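Local coordinates for protein glucose 1-dehydrogenase (Haloferax mediterranei, PDB 2VWP) that catalyses the zinc-dependent oxidation of D-glucose and several other aldoses with NAD(P)+ as electron acceptor, preferring NADP+, and works as a homodimer, at residues Asp244-Ala249 with Gln261-Asn266; Thr155-Glu160 with Val299-Ser304. One frame throughout, in Å; residues are numbered along the deposited sequence.

In the fold
Both contacts lie in the nucleotide-binding Rossmann domain and reach the same parallel sheet, but they show how chemistry differs between an interior strand, 243-248, and the outermost strand of the chain, 297-300. Contact 1 is largely buried, some 20 Å from the centre of the chain, where strand 243-248 meets the end of the following helix; it is mostly aliphatic, with one partly exposed aspartate at its margin. Contact 2, entirely buried and nearer the centre, pins helix 149-165 to the cofactor-binding loop through a lysine that hydrogen-bonds to one backbone carbonyl. Their centres are 15 Å apart, and they join directly where Tyr-247 OH lies 2.7 Å from Thr-155 OG1, a probable hydrogen bond.

Contact 1 (Asp244-Ala249 with Gln261-Asn266); sequences DFIYEA and QALAPN. With NDP (NADPH dihydro-nicotinamide-adenine-dinucleotide phosphate), chain B.
Ile-246 and Leu-263 meet inside a beta-alpha-beta crossover of the Rossmann domain, in which strand 243-248 leads through helix 253-262 to its parallel neighbour, strand 267-271. The contact illustrates how such a unit can be closed by aliphatic packing, since no direct hydrogen bond joins the two segments. Ile-246 aims its side chain at the returning chain. Its CG1 stands anti to the carbonyl carbon (chi1 -68°) and the chain stays extended to CD1, which is thereby carried to the end of the helix. There CD1 rests 3.8 Å from CD2 of Leu-263 and 3.9 Å from CB of Ala-262, one methyl group serving both the last helical residue and the first to leave helical conformation. The Ile-246 and Leu-263 side chains cross obliquely, and CD2 of Leu-263 also approaches the carbonyl O of Asp-244 at 3.8 Å.

At the partly exposed margin the chemistry turns polar. Asp-244 OD2 takes the backbone N-H groups of Ser-174 and Ser-175, while OD1 merely touches CB of Ala-264, at 3.5 Å, and faces a water. This water, 2.7 Å from Asp-244 OD1 and 3.0 Å from Pro-265 O, can donate to both and so bridge the segments, although other acceptors compete for its protons. At the opposite end of the strand segment, Ala-249 O comes within 3.0 Å of C5D of the bound NADPH, so the strand runs out at the cofactor.

Backbone hydrogen bonds pair Asp-244 with Val-268 and Ile-246 with Val-268 and Ala-270, while Phe-245 bonds to Ser-175 and Phe-177 on the strand's other flank. Helix 253-262 packs on the Ile-246 side of the sheet; Phe-245 and Tyr-247 face the other way, onto helices 149-165 and 183-194.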
loop_
_atom_site.group_PDB
_atom_site.type_symbol
_atom_site.label_atom_id
_atom_site.label_comp_id
_atom_site.label_asym_id
_atom_site.label_seq_id
_atom_site.Cartn_x
_atom_site.Cartn_y
_atom_site.Cartn_z
ATOM N N ASP A 244 -9.629 6.070 9.083
ATOM C CA ASP A 244 -9.661 5.036 8.040
ATOM C C ASP A 244 -8.831 5.410 6.825
ATOM O O ASP A 244 -8.167 4.546 6.220
ATOM C CB ASP A 244 -11.089 4.741 7.585
ATOM C CG ASP A 244 -11.974 4.230 8.711
ATOM O OD1 ASP A 244 -11.663 3.154 9.264
ATOM O OD2 ASP A 244 -13.002 4.883 9.006
ATOM N N PHE A 245 -8.878 6.695 6.473
ATOM C CA PHE A 245 -8.098 7.234 5.366
ATOM C C PHE A 245 -7.290 8.457 5.772
ATOM O O PHE A 245 -7.808 9.381 6.426
ATOM C CB PHE A 245 -8.997 7.554 4.157
ATOM C CG PHE A 245 -8.235 8.046 2.956
ATOM C CD1 PHE A 245 -7.305 7.224 2.318
ATOM C CD2 PHE A 245 -8.424 9.340 2.475
ATOM C CE1 PHE A 245 -6.580 7.687 1.231
ATOM C CE2 PHE A 245 -7.703 9.808 1.387
ATOM C CZ PHE A 245 -6.781 8.985 0.763
ATOM N N ILE A 246 -6.017 8.445 5.383
ATOM C CA ILE A 246 -5.123 9.572 5.575
ATOM C C ILE A 246 -4.536 9.967 4.226
ATOM O O ILE A 246 -4.037 9.126 3.474
ATOM C CB ILE A 246 -3.976 9.278 6.583
ATOM C CG1 ILE A 246 -4.525 9.104 8.010
ATOM C CG2 ILE A 246 -2.959 10.412 6.569
ATOM C CD1 ILE A 246 -3.479 8.649 9.034
ATOM N N TYR A 247 -4.631 11.256 3.916
ATOM C CA TYR A 247 -4.042 11.804 2.707
ATOM C C TYR A 247 -2.970 12.777 3.126
ATOM O O TYR A 247 -3.275 13.840 3.665
ATOM C CB TYR A 247 -5.133 12.505 1.902
ATOM C CG TYR A 247 -4.730 13.040 0.547
ATOM C CD1 TYR A 247 -4.027 14.242 0.429
ATOM C CD2 TYR A 247 -5.114 12.381 -0.630
ATOM C CE1 TYR A 247 -3.690 14.758 -0.818
ATOM C CE2 TYR A 247 -4.790 12.909 -1.881
ATOM C CZ TYR A 247 -4.079 14.085 -1.963
ATOM O OH TYR A 247 -3.757 14.614 -3.194
ATOM N N GLU A 248 -1.713 12.419 2.860
ATOM C CA GLU A 248 -0.582 13.236 3.254
ATOM C C GLU A 248 -0.191 14.246 2.173
ATOM O O GLU A 248 0.161 13.871 1.050
ATOM C CB GLU A 248 0.599 12.352 3.674
ATOM C CG GLU A 248 1.857 13.132 4.060
ATOM C CD GLU A 248 2.688 13.537 2.881
ATOM O OE1 GLU A 248 2.916 12.697 1.989
ATOM O OE2 GLU A 248 3.158 14.690 2.848
ATOM N N ALA A 249 -0.255 15.531 2.531
ATOM C CA ALA A 249 0.098 16.634 1.627
ATOM C C ALA A 249 0.873 17.734 2.376
ATOM O O ALA A 249 0.608 18.938 2.189
ATOM C CB ALA A 249 -1.170 17.213 0.965
ATOM N N GLN A 261 0.531 4.980 12.688
ATOM C CA GLN A 261 -0.057 4.967 14.039
ATOM C C GLN A 261 -1.448 5.592 14.127
ATOM O O GLN A 261 -2.283 5.115 14.883
ATOM C CB GLN A 261 0.869 5.647 15.058
ATOM C CG GLN A 261 2.279 5.066 15.180
ATOM C CD GLN A 261 2.320 3.544 15.315
ATOM O OE1 GLN A 261 3.058 2.869 14.586
ATOM N NE2 GLN A 261 1.534 3.002 16.232
ATOM N N ALA A 262 -1.689 6.666 13.372
ATOM C CA ALA A 262 -2.989 7.362 13.397
ATOM C C ALA A 262 -4.081 6.619 12.621
ATOM O O ALA A 262 -5.274 6.842 12.849
ATOM C CB ALA A 262 -2.839 8.789 12.885
ATOM N N LEU A 263 -3.675 5.707 11.738
ATOM C CA LEU A 263 -4.625 4.920 10.951
ATOM C C LEU A 263 -5.493 3.968 11.769
ATOM O O LEU A 263 -5.026 3.354 12.733
ATOM C CB LEU A 263 -3.897 4.125 9.857
ATOM C CG LEU A 263 -3.503 4.784 8.529
ATOM C CD1 LEU A 263 -2.623 3.827 7.700
ATOM C CD2 LEU A 263 -4.748 5.268 7.715
ATOM N N ALA A 264 -6.757 3.840 11.372
ATOM C CA ALA A 264 -7.604 2.770 11.873
ATOM C C ALA A 264 -7.151 1.431 11.282
ATOM O O ALA A 264 -6.487 1.389 10.226
ATOM C CB ALA A 264 -9.079 3.043 11.555
ATOM N N PRO A 265 -7.476 0.323 11.974
ATOM C CA PRO A 265 -7.174 -0.964 11.363
ATOM C C PRO A 265 -7.735 -1.030 9.953
ATOM O O PRO A 265 -8.864 -0.586 9.712
ATOM C CB PRO A 265 -7.901 -1.961 12.278
ATOM C CG PRO A 265 -7.852 -1.252 13.647
ATOM C CD PRO A 265 -8.098 0.180 13.307
ATOM N N ASN A 266 -6.940 -1.587 9.041
ATOM C CA ASN A 266 -7.363 -1.853 7.675
ATOM C C ASN A 266 -7.385 -0.558 6.856
ATOM O O ASN A 266 -7.878 -0.540 5.755
ATOM C CB ASN A 266 -8.734 -2.575 7.630
ATOM C CG ASN A 266 -8.816 -3.794 8.569
ATOM O OD1 ASN A 266 -7.866 -4.553 8.705
ATOM N ND2 ASN A 266 -9.973 -3.977 9.217
HETATM P PA NDP B . 2.135 23.477 0.518
HETATM O O1A NDP B . 1.543 24.788 0.149
HETATM O O2A NDP B . 3.539 23.605 1.025
HETATM O O5B NDP B . 1.217 22.772 1.629
HETATM C C5B NDP B . 1.808 22.100 2.705
HETATM C C4B NDP B . 1.084 22.561 3.949
HETATM O O4B NDP B . 1.439 21.675 4.977
HETATM C C3B NDP B . 1.486 23.977 4.370
HETATM O O3B NDP B . 0.342 24.820 4.422
HETATM C C2B NDP B . 2.155 23.776 5.722
HETATM O O2B NDP B . 1.735 24.694 6.703
HETATM C C1B NDP B . 1.654 22.404 6.147
HETATM N N9A NDP B . 2.614 21.715 7.015
HETATM C C8A NDP B . 3.932 21.386 6.770
HETATM N N7A NDP B . 4.412 20.757 7.876
HETATM C C5A NDP B . 3.417 20.701 8.807
HETATM C C6A NDP B . 3.335 20.187 10.102
HETATM N N6A NDP B . 4.422 19.730 10.741
HETATM N N1A NDP B . 2.135 20.298 10.784
HETATM C C2A NDP B . 1.032 20.900 10.223
HETATM N N3A NDP B . 1.114 21.392 8.953
HETATM C C4A NDP B . 2.282 21.299 8.266
HETATM O O3 NDP B . 2.050 22.507 -0.790
HETATM P PN NDP B . 0.729 21.885 -1.538
HETATM O O1N NDP B . -0.458 21.764 -0.658
HETATM O O2N NDP B . 0.519 22.546 -2.854
HETATM O O5D NDP B . 1.372 20.409 -1.753
HETATM C C5D NDP B . 1.567 19.559 -0.627
HETATM C C4D NDP B . 2.755 18.593 -0.758
HETATM O O4D NDP B . 2.484 17.674 -1.802
HETATM C C3D NDP B . 4.108 19.243 -1.059
HETATM O O3D NDP B . 5.159 18.535 -0.420
HETATM C C2D NDP B . 4.264 19.056 -2.554
HETATM O O2D NDP B . 5.610 18.904 -2.931
HETATM C C1D NDP B . 3.503 17.753 -2.781
HETATM N N1N NDP B . 2.889 17.657 -4.104
HETATM C C2N NDP B . 2.906 16.418 -4.670
HETATM C C3N NDP B . 2.217 16.112 -5.832
HETATM C C7N NDP B . 2.303 14.701 -6.375
HETATM O O7N NDP B . 1.832 14.472 -7.669
HETATM N N7N NDP B . 2.813 13.708 -5.626
HETATM C C4N NDP B . 1.410 17.183 -6.553
HETATM C C5N NDP B . 1.455 18.512 -5.830
HETATM C C6N NDP B . 2.180 18.693 -4.650
HETATM P P2B NDP B . 2.459 26.114 6.939
HETATM O O1X NDP B . 2.334 26.979 5.707
HETATM O O2X NDP B . 3.941 25.908 7.177
HETATM O O3X NDP B . 1.700 26.655 8.137
HETATM O O HOH W 1 -10.088 1.400 7.894
#

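Contact 2 (Thr155-Glu160 with Val299-Ser304); sequences TEKALE and VGSVNS. With NDP (NADPH dihydro-nicotinamide-adenine-dinucleotide phosphate), chain B.
Helix 149-165 passes close to the extended chain that leaves strand 297-300, with CA of Ala-158 5.3 Å from CA of Ser-301 and CA of Lys-157 5.7 Å from CA of Ser-304. This is the last strand of the Rossmann sheet within the subunit, which continues antiparallel into the second subunit at Val-299, and the loop after it forms part of the cofactor site. Lys-157 carries the contact: CG lies anti to the backbone N (chi1 172°) and the chain then runs fully extended alongside the loop. CD passes 3.3 Å from Asn-303 O and CE 3.4 Å from Ser-301 OG before NZ donates a hydrogen bond to Val-302 O, 2.7 Å away. NZ approaches this carbonyl at a C=O...N angle of 157°, tilted a little off its plane. The same ammonium forms a salt bridge with Asp-105 and a hydrogen bond to Asn-295 OD1 of the second subunit. Replacing the lysine with a methionine would probably leave Val-302 O, Asp-105 and Asn-295 of the second subunit without this buried partner. The next residue, Ala-158, packs its CB against CB of Ser-301. The opposing side of the loop reads the nicotinamide carboxamide: N7N of NADPH donates to Ser-301 O, and Asn-303 N donates to O7N at 2.9 Å, with an N-H...O angle of 161°.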
loop_
_atom_site.group_PDB
_atom_site.type_symbol
_atom_site.label_atom_id
_atom_site.label_comp_id
_atom_site.label_asym_id
_atom_site.label_seq_id
_atom_site.Cartn_x
_atom_site.Cartn_y
_atom_site.Cartn_z
ATOM N N THR A 155 -5.162 14.367 -6.967
ATOM C CA THR A 155 -5.934 13.681 -5.922
ATOM C C THR A 155 -6.771 12.536 -6.504
ATOM O O THR A 155 -6.867 11.459 -5.884
ATOM C CB THR A 155 -6.802 14.696 -5.120
ATOM O OG1 THR A 155 -5.923 15.589 -4.439
ATOM C CG2 THR A 155 -7.727 14.010 -4.074
ATOM N N GLU A 156 -7.361 12.755 -7.682
ATOM C CA GLU A 156 -8.123 11.675 -8.354
ATOM C C GLU A 156 -7.301 10.407 -8.522
ATOM O O GLU A 156 -7.781 9.320 -8.225
ATOM C CB GLU A 156 -8.709 12.104 -9.716
ATOM C CG GLU A 156 -9.693 13.265 -9.660
ATOM C CD GLU A 156 -11.076 12.892 -9.112
ATOM O OE1 GLU A 156 -11.303 11.740 -8.696
ATOM O OE2 GLU A 156 -11.950 13.775 -9.103
ATOM N N LYS A 157 -6.067 10.543 -8.999
ATOM C CA LYS A 157 -5.152 9.412 -9.120
ATOM C C LYS A 157 -4.770 8.798 -7.764
ATOM O O LYS A 157 -4.802 7.558 -7.600
ATOM C CB LYS A 157 -3.872 9.812 -9.860
ATOM C CG LYS A 157 -2.837 8.670 -9.815
ATOM C CD LYS A 157 -1.541 8.964 -10.552
ATOM C CE LYS A 157 -0.494 7.936 -10.122
ATOM N NZ LYS A 157 0.746 8.044 -10.918
ATOM N N ALA A 158 -4.386 9.655 -6.810
ATOM C CA ALA A 158 -3.941 9.175 -5.485
ATOM C C ALA A 158 -5.031 8.365 -4.783
ATOM O O ALA A 158 -4.759 7.289 -4.223
ATOM C CB ALA A 158 -3.513 10.319 -4.618
ATOM N N LEU A 159 -6.263 8.871 -4.836
ATOM C CA LEU A 159 -7.427 8.152 -4.299
ATOM C C LEU A 159 -7.670 6.849 -5.038
ATOM O O LEU A 159 -8.014 5.830 -4.419
ATOM C CB LEU A 159 -8.703 9.031 -4.326
ATOM C CG LEU A 159 -8.719 10.330 -3.504
ATOM C CD1 LEU A 159 -10.109 10.952 -3.509
ATOM C CD2 LEU A 159 -8.232 10.083 -2.086
ATOM N N GLU A 160 -7.503 6.871 -6.364
ATOM C CA GLU A 160 -7.712 5.654 -7.146
ATOM C C GLU A 160 -6.747 4.546 -6.688
ATOM O O GLU A 160 -7.164 3.413 -6.479
ATOM C CB GLU A 160 -7.587 5.935 -8.648
ATOM C CG GLU A 160 -7.762 4.706 -9.528
ATOM C CD GLU A 160 -7.361 4.936 -10.998
ATOM O OE1 GLU A 160 -6.260 5.480 -11.289
ATOM O OE2 GLU A 160 -8.158 4.519 -11.861
ATOM N N VAL A 299 0.463 4.051 0.291
ATOM C CA VAL A 299 0.545 4.100 -1.155
ATOM C C VAL A 299 1.023 5.485 -1.568
ATOM O O VAL A 299 0.375 6.484 -1.251
ATOM C CB VAL A 299 -0.844 3.754 -1.816
ATOM C CG1 VAL A 299 -0.776 3.841 -3.316
ATOM C CG2 VAL A 299 -1.308 2.372 -1.383
ATOM N N GLY A 300 2.160 5.542 -2.255
ATOM C CA GLY A 300 2.682 6.817 -2.795
ATOM C C GLY A 300 2.103 7.081 -4.170
ATOM O O GLY A 300 1.828 6.149 -4.913
ATOM N N SER A 301 1.908 8.352 -4.518
ATOM C CA SER A 301 1.327 8.706 -5.812
ATOM C C SER A 301 1.909 10.012 -6.332
ATOM O O SER A 301 2.102 10.967 -5.573
ATOM C CB SER A 301 -0.205 8.795 -5.708
ATOM O OG SER A 301 -0.788 9.137 -6.944
ATOM N N VAL A 302 2.177 10.059 -7.632
ATOM C CA VAL A 302 2.718 11.273 -8.247
ATOM C C VAL A 302 2.091 11.481 -9.616
ATOM O O VAL A 302 1.806 10.508 -10.322
ATOM C CB VAL A 302 4.296 11.274 -8.285
ATOM C CG1 VAL A 302 4.832 10.152 -9.176
ATOM C CG2 VAL A 302 4.833 12.634 -8.746
ATOM N N ASN A 303 1.820 12.747 -9.957
ATOM C CA ASN A 303 1.332 13.111 -11.281
ATOM C C ASN A 303 -0.095 12.545 -11.469
ATOM O O ASN A 303 -0.785 12.222 -10.489
ATOM C CB ASN A 303 2.337 12.624 -12.375
ATOM C CG ASN A 303 2.098 13.241 -13.751
ATOM O OD1 ASN A 303 1.839 12.521 -14.718
ATOM N ND2 ASN A 303 2.214 14.567 -13.855
ATOM N N SER A 304 -0.531 12.438 -12.717
ATOM C CA SER A 304 -1.890 12.016 -13.053
ATOM C C SER A 304 -2.008 11.966 -14.572
ATOM O O SER A 304 -1.149 12.491 -15.279
ATOM C CB SER A 304 -2.937 12.992 -12.483
ATOM O OG SER A 304 -2.711 14.340 -12.918
HETATM P PA NDP B . 2.135 23.477 0.518
HETATM O O1A NDP B . 1.543 24.788 0.149
HETATM O O2A NDP B . 3.539 23.605 1.025
HETATM O O5B NDP B . 1.217 22.772 1.629
HETATM C C5B NDP B . 1.808 22.100 2.705
HETATM C C4B NDP B . 1.084 22.561 3.949
HETATM O O4B NDP B . 1.439 21.675 4.977
HETATM C C3B NDP B . 1.486 23.977 4.370
HETATM O O3B NDP B . 0.342 24.820 4.422
HETATM C C2B NDP B . 2.155 23.776 5.722
HETATM O O2B NDP B . 1.735 24.694 6.703
HETATM C C1B NDP B . 1.654 22.404 6.147
HETATM N N9A NDP B . 2.614 21.715 7.015
HETATM C C8A NDP B . 3.932 21.386 6.770
HETATM N N7A NDP B . 4.412 20.757 7.876
HETATM C C5A NDP B . 3.417 20.701 8.807
HETATM C C6A NDP B . 3.335 20.187 10.102
HETATM N N6A NDP B . 4.422 19.730 10.741
HETATM N N1A NDP B . 2.135 20.298 10.784
HETATM C C2A NDP B . 1.032 20.900 10.223
HETATM N N3A NDP B . 1.114 21.392 8.953
HETATM C C4A NDP B . 2.282 21.299 8.266
HETATM O O3 NDP B . 2.050 22.507 -0.790
HETATM P PN NDP B . 0.729 21.885 -1.538
HETATM O O1N NDP B . -0.458 21.764 -0.658
HETATM O O2N NDP B . 0.519 22.546 -2.854
HETATM O O5D NDP B . 1.372 20.409 -1.753
HETATM C C5D NDP B . 1.567 19.559 -0.627
HETATM C C4D NDP B . 2.755 18.593 -0.758
HETATM O O4D NDP B . 2.484 17.674 -1.802
HETATM C C3D NDP B . 4.108 19.243 -1.059
HETATM O O3D NDP B . 5.159 18.535 -0.420
HETATM C C2D NDP B . 4.264 19.056 -2.554
HETATM O O2D NDP B . 5.610 18.904 -2.931
HETATM C C1D NDP B . 3.503 17.753 -2.781
HETATM N N1N NDP B . 2.889 17.657 -4.104
HETATM C C2N NDP B . 2.906 16.418 -4.670
HETATM C C3N NDP B . 2.217 16.112 -5.832
HETATM C C7N NDP B . 2.303 14.701 -6.375
HETATM O O7N NDP B . 1.832 14.472 -7.669
HETATM N N7N NDP B . 2.813 13.708 -5.626
HETATM C C4N NDP B . 1.410 17.183 -6.553
HETATM C C5N NDP B . 1.455 18.512 -5.830
HETATM C C6N NDP B . 2.180 18.693 -4.650
HETATM P P2B NDP B . 2.459 26.114 6.939
HETATM O O1X NDP B . 2.334 26.979 5.707
HETATM O O2X NDP B . 3.941 25.908 7.177
HETATM O O3X NDP B . 1.700 26.655 8.137
#